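Local coordinates for multisubunit Na+/H+ antiporter, D subunit (Anoxybacillus flavithermus, PDB 6Z16), which probably serves as a membrane-embedded, ion-translocating subunit of a multisubunit Na+/H+ antiporter, related to the antiporter-like subunits of respiratory complex I, at residues 293-297 with 353-359; 339-343 with 372-376. All coordinates share one frame; numbering follows the deposited sequence.

Interaction 1: 293-297 with 353-359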
ATOM      1  N   TYR D 293      17.808 -77.311  21.480  1.00 46.63           N
ATOM      2  CA  TYR D 293      18.841 -76.353  21.858  1.00 42.14           C
ATOM      3  C   TYR D 293      19.301 -76.508  23.300  1.00 48.73           C
ATOM      4  O   TYR D 293      18.507 -76.807  24.193  1.00 54.36           O
ATOM      5  CB  TYR D 293      18.357 -74.921  21.634  1.00 42.61           C
ATOM      6  CG  TYR D 293      18.397 -74.500  20.192  1.00 63.83           C
ATOM      7  CD1 TYR D 293      19.586 -74.079  19.615  1.00 67.63           C
ATOM      8  CD2 TYR D 293      17.259 -74.532  19.405  1.00 63.84           C
ATOM      9  CE1 TYR D 293      19.641 -73.698  18.302  1.00 66.74           C
ATOM     10  CE2 TYR D 293      17.303 -74.156  18.085  1.00 64.57           C
ATOM     11  CZ  TYR D 293      18.497 -73.735  17.542  1.00 71.87           C
ATOM     12  OH  TYR D 293      18.553 -73.352  16.226  1.00 84.79           O
ATOM     13  N   ASN D 294      20.599 -76.296  23.510  1.00 49.43           N
ATOM     14  CA  ASN D 294      21.202 -76.140  24.828  1.00 52.15           C
ATOM     15  C   ASN D 294      21.550 -74.679  25.091  1.00 63.31           C
ATOM     16  O   ASN D 294      22.603 -74.361  25.644  1.00 67.81           O
ATOM     17  CB  ASN D 294      22.442 -77.012  24.974  1.00 55.12           C
ATOM     18  CG  ASN D 294      22.133 -78.485  24.884  1.00 67.56           C
ATOM     19  OD1 ASN D 294      22.583 -79.168  23.966  1.00 72.20           O
ATOM     20  ND2 ASN D 294      21.356 -78.987  25.833  1.00 67.75           N
ATOM     21  N   ASP D 295      20.672 -73.776  24.664  1.00 66.10           N
ATOM     22  CA  ASP D 295      20.875 -72.339  24.771  1.00 53.33           C
ATOM     23  C   ASP D 295      19.579 -71.730  25.285  1.00 55.75           C
ATOM     24  O   ASP D 295      18.513 -72.015  24.734  1.00 63.08           O
ATOM     25  CB  ASP D 295      21.254 -71.758  23.411  1.00 67.33           C
ATOM     26  CG  ASP D 295      21.835 -70.381  23.508  1.00 88.23           C
ATOM     27  OD1 ASP D 295      21.968 -69.884  24.633  1.00 97.36           O
ATOM     28  OD2 ASP D 295      22.161 -69.794  22.460  1.00 88.52           O
ATOM     29  N   MET D 296      19.674 -70.887  26.322  1.00 49.15           N
ATOM     30  CA  MET D 296      18.493 -70.479  27.090  1.00 41.28           C
ATOM     31  C   MET D 296      17.537 -69.625  26.267  1.00 42.07           C
ATOM     32  O   MET D 296      16.314 -69.844  26.292  1.00 42.46           O
ATOM     33  CB  MET D 296      18.915 -69.716  28.346  1.00 47.01           C
ATOM     34  CG  MET D 296      19.608 -70.544  29.394  1.00 52.28           C
ATOM     35  SD  MET D 296      19.901 -69.668  30.939  1.00 63.68           S
ATOM     36  CE  MET D 296      21.303 -68.650  30.511  1.00 48.20           C
ATOM     37  N   ARG D 297      18.084 -68.647  25.532  1.00 38.00           N
ATOM     38  CA  ARG D 297      17.263 -67.739  24.737  1.00 38.85           C
ATOM     39  C   ARG D 297      16.506 -68.489  23.650  1.00 39.67           C
ATOM     40  O   ARG D 297      15.314 -68.242  23.447  1.00 34.89           O
ATOM     41  CB  ARG D 297      18.134 -66.635  24.132  1.00 41.05           C
ATOM     42  CG  ARG D 297      18.696 -65.647  25.144  1.00 38.95           C
ATOM     43  CD  ARG D 297      19.756 -64.752  24.534  1.00 35.10           C
ATOM     44  NE  ARG D 297      19.278 -63.706  23.644  1.00 50.73           N
ATOM     45  CZ  ARG D 297      19.151 -62.434  23.994  1.00 48.45           C
ATOM     46  NH1 ARG D 297      19.483 -62.041  25.214  1.00 46.63           N
ATOM     47  NH2 ARG D 297      18.720 -61.547  23.113  1.00 47.27           N
ATOM     48  N   SER D 353      27.827 -66.083  30.260  1.00 48.54           N
ATOM     49  CA  SER D 353      27.739 -67.109  29.233  1.00 51.02           C
ATOM     50  C   SER D 353      26.291 -67.536  29.128  1.00 37.18           C
ATOM     51  O   SER D 353      25.519 -67.416  30.080  1.00 44.20           O
ATOM     52  CB  SER D 353      28.618 -68.323  29.546  1.00 66.59           C
ATOM     53  OG  SER D 353      28.458 -69.323  28.557  1.00 64.72           O
ATOM     54  N   ASN D 354      25.938 -68.051  27.964  1.00 38.35           N
ATOM     55  CA  ASN D 354      24.573 -68.437  27.677  1.00 40.16           C
ATOM     56  C   ASN D 354      24.460 -69.931  27.417  1.00 45.27           C
ATOM     57  O   ASN D 354      23.359 -70.430  27.161  1.00 40.49           O
ATOM     58  CB  ASN D 354      24.072 -67.637  26.473  1.00 51.01           C
ATOM     59  CG  ASN D 354      22.582 -67.508  26.436  1.00 69.92           C
ATOM     60  OD1 ASN D 354      21.879 -67.960  27.329  1.00 78.77           O
ATOM     61  ND2 ASN D 354      22.083 -66.915  25.377  1.00 69.79           N
ATOM     62  N   ASP D 355      25.570 -70.659  27.499  1.00 50.47           N
ATOM     63  CA  ASP D 355      25.612 -72.086  27.219  1.00 55.74           C
ATOM     64  C   ASP D 355      25.301 -72.849  28.499  1.00 56.88           C
ATOM     65  O   ASP D 355      25.994 -72.680  29.505  1.00 64.99           O
ATOM     66  CB  ASP D 355      26.987 -72.478  26.684  1.00 73.58           C
ATOM     67  CG  ASP D 355      27.012 -73.862  26.068  1.00 83.19           C
ATOM     68  OD1 ASP D 355      25.948 -74.509  25.987  1.00 87.25           O
ATOM     69  OD2 ASP D 355      28.108 -74.310  25.670  1.00 78.24           O
ATOM     70  N   ILE D 356      24.271 -73.697  28.438  1.00 50.03           N
ATOM     71  CA  ILE D 356      23.847 -74.529  29.566  1.00 43.34           C
ATOM     72  C   ILE D 356      24.968 -75.458  30.024  1.00 43.01           C
ATOM     73  O   ILE D 356      25.167 -75.671  31.227  1.00 42.53           O
ATOM     74  CB  ILE D 356      22.575 -75.297  29.156  1.00 38.88           C
ATOM     75  CG1 ILE D 356      21.379 -74.357  29.083  1.00 32.89           C
ATOM     76  CG2 ILE D 356      22.268 -76.436  30.059  1.00 31.84           C
ATOM     77  CD1 ILE D 356      21.006 -73.786  30.413  1.00 34.27           C
ATOM     78  N   ARG D 357      25.756 -75.972  29.083  1.00 44.87           N
ATOM     79  CA  ARG D 357      26.839 -76.904  29.382  1.00 39.19           C
ATOM     80  C   ARG D 357      28.036 -76.257  30.060  1.00 42.74           C
ATOM     81  O   ARG D 357      28.968 -76.981  30.422  1.00 46.68           O
ATOM     82  CB  ARG D 357      27.324 -77.576  28.099  1.00 57.80           C
ATOM     83  CG  ARG D 357      26.340 -78.529  27.457  1.00 84.89           C
ATOM     84  CD  ARG D 357      26.988 -79.253  26.288  1.00 92.36           C
ATOM     85  NE  ARG D 357      27.356 -78.330  25.219  1.00106.47           N
ATOM     86  CZ  ARG D 357      26.557 -77.996  24.211  1.00110.14           C
ATOM     87  NH1 ARG D 357      25.344 -78.520  24.126  1.00113.23           N
ATOM     88  NH2 ARG D 357      26.970 -77.143  23.286  1.00105.61           N
ATOM     89  N   SER D 358      28.060 -74.937  30.234  1.00 47.10           N
ATOM     90  CA  SER D 358      29.253 -74.267  30.729  1.00 53.16           C
ATOM     91  C   SER D 358      29.267 -74.074  32.235  1.00 47.97           C
ATOM     92  O   SER D 358      30.349 -73.926  32.808  1.00 49.37           O
ATOM     93  CB  SER D 358      29.406 -72.900  30.061  1.00 57.35           C
ATOM     94  OG  SER D 358      29.613 -73.038  28.672  1.00 68.19           O
ATOM     95  N   PHE D 359      28.109 -74.075  32.888  1.00 41.88           N
ATOM     96  CA  PHE D 359      28.022 -73.696  34.288  1.00 36.45           C
ATOM     97  C   PHE D 359      27.074 -74.624  35.024  1.00 49.34           C
ATOM     98  O   PHE D 359      26.132 -75.164  34.439  1.00 50.48           O
ATOM     99  CB  PHE D 359      27.562 -72.236  34.439  1.00 40.96           C
ATOM    100  CG  PHE D 359      26.175 -71.962  33.912  1.00 39.17           C
ATOM    101  CD1 PHE D 359      25.977 -71.645  32.585  1.00 43.80           C
ATOM    102  CD2 PHE D 359      25.082 -71.956  34.758  1.00 38.76           C
ATOM    103  CE1 PHE D 359      24.715 -71.377  32.105  1.00 43.28           C
ATOM    104  CE2 PHE D 359      23.821 -71.693  34.279  1.00 41.09           C
ATOM    105  CZ  PHE D 359      23.640 -71.398  32.953  1.00 51.09           C
TER
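The short turn joining helices 268-292 and 296-315 meets the loop after helix 320-351 through one isolated beta bridge, in which Asp295 faces Asp355 with their CA atoms 5.3 Å apart. This is how a membrane protein can join two interhelical loops without building a sheet. Ile356 N donates to Asn294 O at 3.3 Å, a weak but nearly straight bond (N-H...O angle 169°).

On one side of the bridge, Asn294 OD1 approaches the edge of the Arg357 guanidinium near its plane. The amide and guanidinium planes are nearly perpendicular, and the donor angle is too poor for a hydrogen bond. Arg357 also turns back on its own loop, where NH2 and Asp355 OD2 form a long salt bridge of 3.9 Å. Asp355 OD2 is displaced far from the guanidinium plane, leaving a purely electrostatic attraction. Arg357 N makes a weak bond to Asp355 OD1.

On the other side, Asp295, with CG anti to its own N (chi1 -164°), carries its carboxylate beside the Asn354 side chain, their planes 75° apart and the amide N-H too poorly aimed to bond. The CD of Arg297 lies beside Asn354 ND2, while its NH2 hydrogen-bonds Pro236 O. Next to Asp295 along the chain the contact turns apolar: Met296 CG rests on Ile356 CD1 at 3.7 Å, and the methyl CE of Met296 reaches Phe359 CZ at 4.4 Å.

Interaction 2: 339-343 with 372-376. With PTY (phosphatidylethanolamine), chain S.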
ATOM      1  N   MET D 339       8.358 -62.861  31.991  1.00 45.65           N
ATOM      2  CA  MET D 339       9.047 -63.316  33.199  1.00 42.25           C
ATOM      3  C   MET D 339      10.260 -64.180  32.876  1.00 38.34           C
ATOM      4  O   MET D 339      11.334 -64.011  33.470  1.00 37.32           O
ATOM      5  CB  MET D 339       8.066 -64.116  34.045  1.00 49.12           C
ATOM      6  CG  MET D 339       8.505 -64.484  35.432  1.00 60.80           C
ATOM      7  SD  MET D 339       7.381 -65.749  36.028  1.00 93.56           S
ATOM      8  CE  MET D 339       5.831 -64.882  35.869  1.00101.33           C
ATOM      9  N   LEU D 340      10.104 -65.111  31.935  1.00 41.92           N
ATOM     10  CA  LEU D 340      11.189 -66.034  31.626  1.00 48.65           C
ATOM     11  C   LEU D 340      12.340 -65.351  30.915  1.00 43.63           C
ATOM     12  O   LEU D 340      13.500 -65.715  31.150  1.00 36.58           O
ATOM     13  CB  LEU D 340      10.674 -67.200  30.798  1.00 54.07           C
ATOM     14  CG  LEU D 340       9.822 -68.147  31.628  1.00 58.14           C
ATOM     15  CD1 LEU D 340       9.195 -69.177  30.746  1.00 61.18           C
ATOM     16  CD2 LEU D 340      10.678 -68.802  32.693  1.00 42.63           C
ATOM     17  N   PHE D 341      12.059 -64.356  30.064  1.00 42.77           N
ATOM     18  CA  PHE D 341      13.181 -63.611  29.495  1.00 36.74           C
ATOM     19  C   PHE D 341      13.924 -62.796  30.544  1.00 37.46           C
ATOM     20  O   PHE D 341      15.157 -62.677  30.466  1.00 32.61           O
ATOM     21  CB  PHE D 341      12.735 -62.705  28.358  1.00 28.04           C
ATOM     22  CG  PHE D 341      12.477 -63.424  27.089  1.00 21.04           C
ATOM     23  CD1 PHE D 341      13.515 -64.051  26.435  1.00 19.92           C
ATOM     24  CD2 PHE D 341      11.227 -63.412  26.509  1.00 23.07           C
ATOM     25  CE1 PHE D 341      13.308 -64.700  25.255  1.00 21.58           C
ATOM     26  CE2 PHE D 341      11.010 -64.055  25.327  1.00 26.84           C
ATOM     27  CZ  PHE D 341      12.055 -64.700  24.694  1.00 21.48           C
ATOM     28  N   LEU D 342      13.214 -62.261  31.543  1.00 39.29           N
ATOM     29  CA  LEU D 342      13.926 -61.543  32.601  1.00 38.54           C
ATOM     30  C   LEU D 342      14.781 -62.489  33.454  1.00 42.70           C
ATOM     31  O   LEU D 342      15.902 -62.128  33.852  1.00 39.11           O
ATOM     32  CB  LEU D 342      12.932 -60.763  33.452  1.00 36.40           C
ATOM     33  CG  LEU D 342      12.182 -59.667  32.693  1.00 32.49           C
ATOM     34  CD1 LEU D 342      11.163 -58.963  33.564  1.00 26.55           C
ATOM     35  CD2 LEU D 342      13.147 -58.689  32.073  1.00 27.12           C
ATOM     36  N   PHE D 343      14.288 -63.713  33.703  1.00 42.95           N
ATOM     37  CA  PHE D 343      15.103 -64.744  34.359  1.00 35.90           C
ATOM     38  C   PHE D 343      16.368 -65.065  33.573  1.00 37.65           C
ATOM     39  O   PHE D 343      17.459 -65.175  34.154  1.00 34.31           O
ATOM     40  CB  PHE D 343      14.314 -66.038  34.559  1.00 37.60           C
ATOM     41  CG  PHE D 343      13.481 -66.074  35.790  1.00 42.16           C
ATOM     42  CD1 PHE D 343      14.088 -66.150  37.027  1.00 40.39           C
ATOM     43  CD2 PHE D 343      12.097 -66.143  35.713  1.00 46.44           C
ATOM     44  CE1 PHE D 343      13.338 -66.214  38.172  1.00 46.60           C
ATOM     45  CE2 PHE D 343      11.336 -66.223  36.846  1.00 44.39           C
ATOM     46  CZ  PHE D 343      11.958 -66.255  38.083  1.00 48.01           C
ATOM     47  N   ALA D 372      12.626 -69.546  42.423  1.00 25.24           N
ATOM     48  CA  ALA D 372      11.733 -68.745  41.597  1.00 21.44           C
ATOM     49  C   ALA D 372      11.686 -69.260  40.165  1.00 22.39           C
ATOM     50  O   ALA D 372      10.609 -69.328  39.562  1.00 21.84           O
ATOM     51  CB  ALA D 372      12.176 -67.286  41.629  1.00 23.16           C
ATOM     52  N   PHE D 373      12.841 -69.654  39.612  1.00 22.87           N
ATOM     53  CA  PHE D 373      12.856 -70.222  38.268  1.00 30.17           C
ATOM     54  C   PHE D 373      12.193 -71.589  38.231  1.00 33.56           C
ATOM     55  O   PHE D 373      11.580 -71.948  37.221  1.00 24.30           O
ATOM     56  CB  PHE D 373      14.287 -70.324  37.738  1.00 42.51           C
ATOM     57  CG  PHE D 373      14.369 -70.819  36.320  1.00 65.17           C
ATOM     58  CD1 PHE D 373      14.030 -69.989  35.265  1.00 66.02           C
ATOM     59  CD2 PHE D 373      14.766 -72.116  36.041  1.00 64.73           C
ATOM     60  CE1 PHE D 373      14.095 -70.438  33.964  1.00 62.10           C
ATOM     61  CE2 PHE D 373      14.830 -72.569  34.741  1.00 65.75           C
ATOM     62  CZ  PHE D 373      14.492 -71.727  33.703  1.00 63.71           C
ATOM     63  N   PHE D 374      12.299 -72.351  39.322  1.00 34.31           N
ATOM     64  CA  PHE D 374      11.615 -73.638  39.424  1.00 24.55           C
ATOM     65  C   PHE D 374      10.098 -73.466  39.386  1.00 20.94           C
ATOM     66  O   PHE D 374       9.396 -74.174  38.647  1.00 18.42           O
ATOM     67  CB  PHE D 374      12.067 -74.335  40.707  1.00 43.98           C
ATOM     68  CG  PHE D 374      11.491 -75.706  40.902  1.00 64.24           C
ATOM     69  CD1 PHE D 374      11.952 -76.781  40.162  1.00 63.81           C
ATOM     70  CD2 PHE D 374      10.512 -75.925  41.851  1.00 61.49           C
ATOM     71  CE1 PHE D 374      11.427 -78.040  40.350  1.00 52.15           C
ATOM     72  CE2 PHE D 374       9.992 -77.182  42.044  1.00 57.06           C
ATOM     73  CZ  PHE D 374      10.446 -78.238  41.290  1.00 55.56           C
ATOM     74  N   ILE D 375       9.576 -72.513  40.165  1.00 19.19           N
ATOM     75  CA  ILE D 375       8.140 -72.240  40.141  1.00 24.94           C
ATOM     76  C   ILE D 375       7.707 -71.658  38.795  1.00 35.89           C
ATOM     77  O   ILE D 375       6.618 -71.974  38.298  1.00 33.54           O
ATOM     78  CB  ILE D 375       7.764 -71.330  41.325  1.00 32.87           C
ATOM     79  CG1 ILE D 375       8.103 -72.027  42.637  1.00 41.69           C
ATOM     80  CG2 ILE D 375       6.284 -70.990  41.341  1.00 30.34           C
ATOM     81  CD1 ILE D 375       7.363 -73.328  42.840  1.00 43.92           C
ATOM     82  N   ALA D 376       8.572 -70.863  38.152  1.00 42.45           N
ATOM     83  CA  ALA D 376       8.253 -70.312  36.837  1.00 43.38           C
ATOM     84  C   ALA D 376       8.183 -71.397  35.769  1.00 41.71           C
ATOM     85  O   ALA D 376       7.295 -71.373  34.910  1.00 36.09           O
ATOM     86  CB  ALA D 376       9.286 -69.258  36.453  1.00 47.61           C
TER
HETATM   87  C1  PTY S 905      14.873 -73.411  51.701  1.00104.06           C
HETATM   88  C2  PTY S 905      20.532 -70.516  53.421  1.00136.19           C
HETATM   89  C3  PTY S 905      20.541 -71.348  52.120  1.00137.73           C
HETATM   90  O4  PTY S 905      13.505 -73.496  51.241  1.00 95.90           O
HETATM   91  C5  PTY S 905      17.047 -72.270  51.223  1.00114.47           C
HETATM   92  C6  PTY S 905      15.612 -72.453  50.806  1.00112.52           C
HETATM   93  O7  PTY S 905      14.954 -71.149  50.883  1.00104.54           O
HETATM   94  C8  PTY S 905      14.940 -70.397  49.770  1.00 99.17           C
HETATM   95  O10 PTY S 905      15.463 -70.717  48.740  1.00111.04           O
HETATM   96  C11 PTY S 905      14.177 -69.126  49.975  1.00 78.33           C
HETATM   97  C12 PTY S 905      13.131 -68.911  48.893  1.00 68.30           C
HETATM   98  C13 PTY S 905      12.116 -70.031  48.830  1.00 61.30           C
HETATM   99  C14 PTY S 905      11.103 -69.889  47.709  1.00 68.48           C
HETATM  100  C15 PTY S 905      10.093 -71.021  47.673  1.00 84.10           C
HETATM  101  C16 PTY S 905       9.457 -71.239  46.311  1.00109.43           C
HETATM  102  C17 PTY S 905       8.094 -70.597  46.127  1.00129.80           C
HETATM  103  C18 PTY S 905       6.927 -71.458  46.595  1.00133.67           C
HETATM  104  C19 PTY S 905       5.579 -70.977  46.075  1.00136.30           C
HETATM  105  C20 PTY S 905       4.402 -71.865  46.440  1.00132.33           C
HETATM  106  C21 PTY S 905       3.065 -71.332  45.948  1.00121.93           C
HETATM  107  C22 PTY S 905       1.859 -71.990  46.599  1.00122.71           C
HETATM  108  C23 PTY S 905       0.606 -71.129  46.564  1.00122.63           C
HETATM  109  C24 PTY S 905      -0.628 -71.779  47.171  1.00128.85           C
HETATM  110  C25 PTY S 905      -0.553 -72.033  48.670  1.00134.23           C
HETATM  111  C26 PTY S 905      -1.801 -72.710  49.219  1.00134.65           C
HETATM  112  C27 PTY S 905      -1.743 -73.061  50.699  1.00128.98           C
HETATM  113  C28 PTY S 905      -2.980 -73.803  51.181  1.00119.12           C
HETATM  114  C29 PTY S 905      -3.017 -74.006  52.676  1.00104.29           C
HETATM  115  C30 PTY S 905      13.198 -74.530  50.462  1.00 89.56           C
HETATM  116  C31 PTY S 905      11.745 -74.526  50.095  1.00 76.60           C
HETATM  117  O30 PTY S 905      13.991 -75.357  50.111  1.00 89.52           O
HETATM  118  C32 PTY S 905      11.492 -74.333  48.608  1.00 66.48           C
HETATM  119  C33 PTY S 905      11.655 -75.606  47.809  1.00 56.94           C
HETATM  120  C34 PTY S 905      10.370 -76.387  47.611  1.00 64.13           C
HETATM  121  C35 PTY S 905       9.441 -75.827  46.548  1.00 60.87           C
HETATM  122  C36 PTY S 905       8.248 -76.727  46.278  1.00 51.23           C
HETATM  123  C37 PTY S 905       7.298 -76.234  45.198  1.00 56.00           C
HETATM  124  C38 PTY S 905       6.166 -77.206  44.916  1.00 60.67           C
HETATM  125  C39 PTY S 905       5.304 -76.844  43.718  1.00 84.77           C
HETATM  126  C40 PTY S 905       4.429 -75.618  43.911  1.00120.13           C
HETATM  127  C41 PTY S 905       3.373 -75.771  44.996  1.00136.15           C
HETATM  128  P1  PTY S 905      19.364 -73.591  51.248  1.00136.02           P
HETATM  129  O11 PTY S 905      19.651 -72.469  52.341  1.00139.51           O
HETATM  130  O12 PTY S 905      20.098 -73.168  49.977  1.00124.22           O
HETATM  131  O13 PTY S 905      19.712 -74.938  51.751  1.00133.03           O
HETATM  132  O14 PTY S 905      17.795 -73.469  50.940  1.00121.66           O
HETATM  133  N1  PTY S 905      19.823 -69.258  53.181  1.00135.39           N
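Phe343 packs its ring against Ala372, Phe373 and Ala376, and this is the tight part of the contact. The edge of the Phe373 ring is turned to one face of Phe343 in a T-shaped stack, with centroids 5.7 Å apart and planes at 74°. Over a face of Phe343 also sits Phe373 CA, a CH-pi contact 4.3 Å from the ring centroid. The far rim of the same ring reaches the two small residues: CZ meets Ala372 CB at 3.7 Å, and CE2 meets Ala376 CB at the same distance.

The pair illustrates how antiparallel transmembrane helices of the Mrp antiporter fold can stand well apart and still pack. The axes of 339-343 and 372-376 approach to 11.0 Å at 148°, and a large aromatic group from one helix spans the gap to alanines on the other. With an alanine here instead of Phe343, the Phe373 edge would probably lose the face it packs on, and a gap would open beside the methyls of Ala372 and Ala376.

Toward Met339 the contact thins: its SD touches Ala376 CB at 4.0 Å, while Leu340 CD2 touches both Ala376 CB and Phe373 CE1, each at 4.0 Å. Phe373 has CG anti to its N (chi1 -176°), which swings the ring across the Leu340 side chain, at about a right angle, with its edge against Phe343. The lipid side of helix 367-381 contrasts with this core: Ile375 turns from helix 320-351, and its CD1 meets C37 of a phosphatidylethanolamine acyl chain at 3.7 Å.

How the interactions relate
From the N terminus, the chain passes 293-297, runs through helix 296-315 and on into helix 320-351, which holds 339-343, before reaching the loop segment 353-359. Interaction 1 closes this mostly helical excursion of 55 residues, bringing the entrance of the helix pair beside its exit. Interaction 2 starts inside the excursion and ends beyond it: its own loop of 28 residues contains 353-359 and returns at 372-376. The two closures therefore cross rather than nest. Their centres are about 15 Å apart and the two contacts do not touch, but helix 320-351 connects them, since Met296 packs on its Val344 while Leu340 packs on Val300. Helices 296-315, 320-351 and 367-381 are thus tied together.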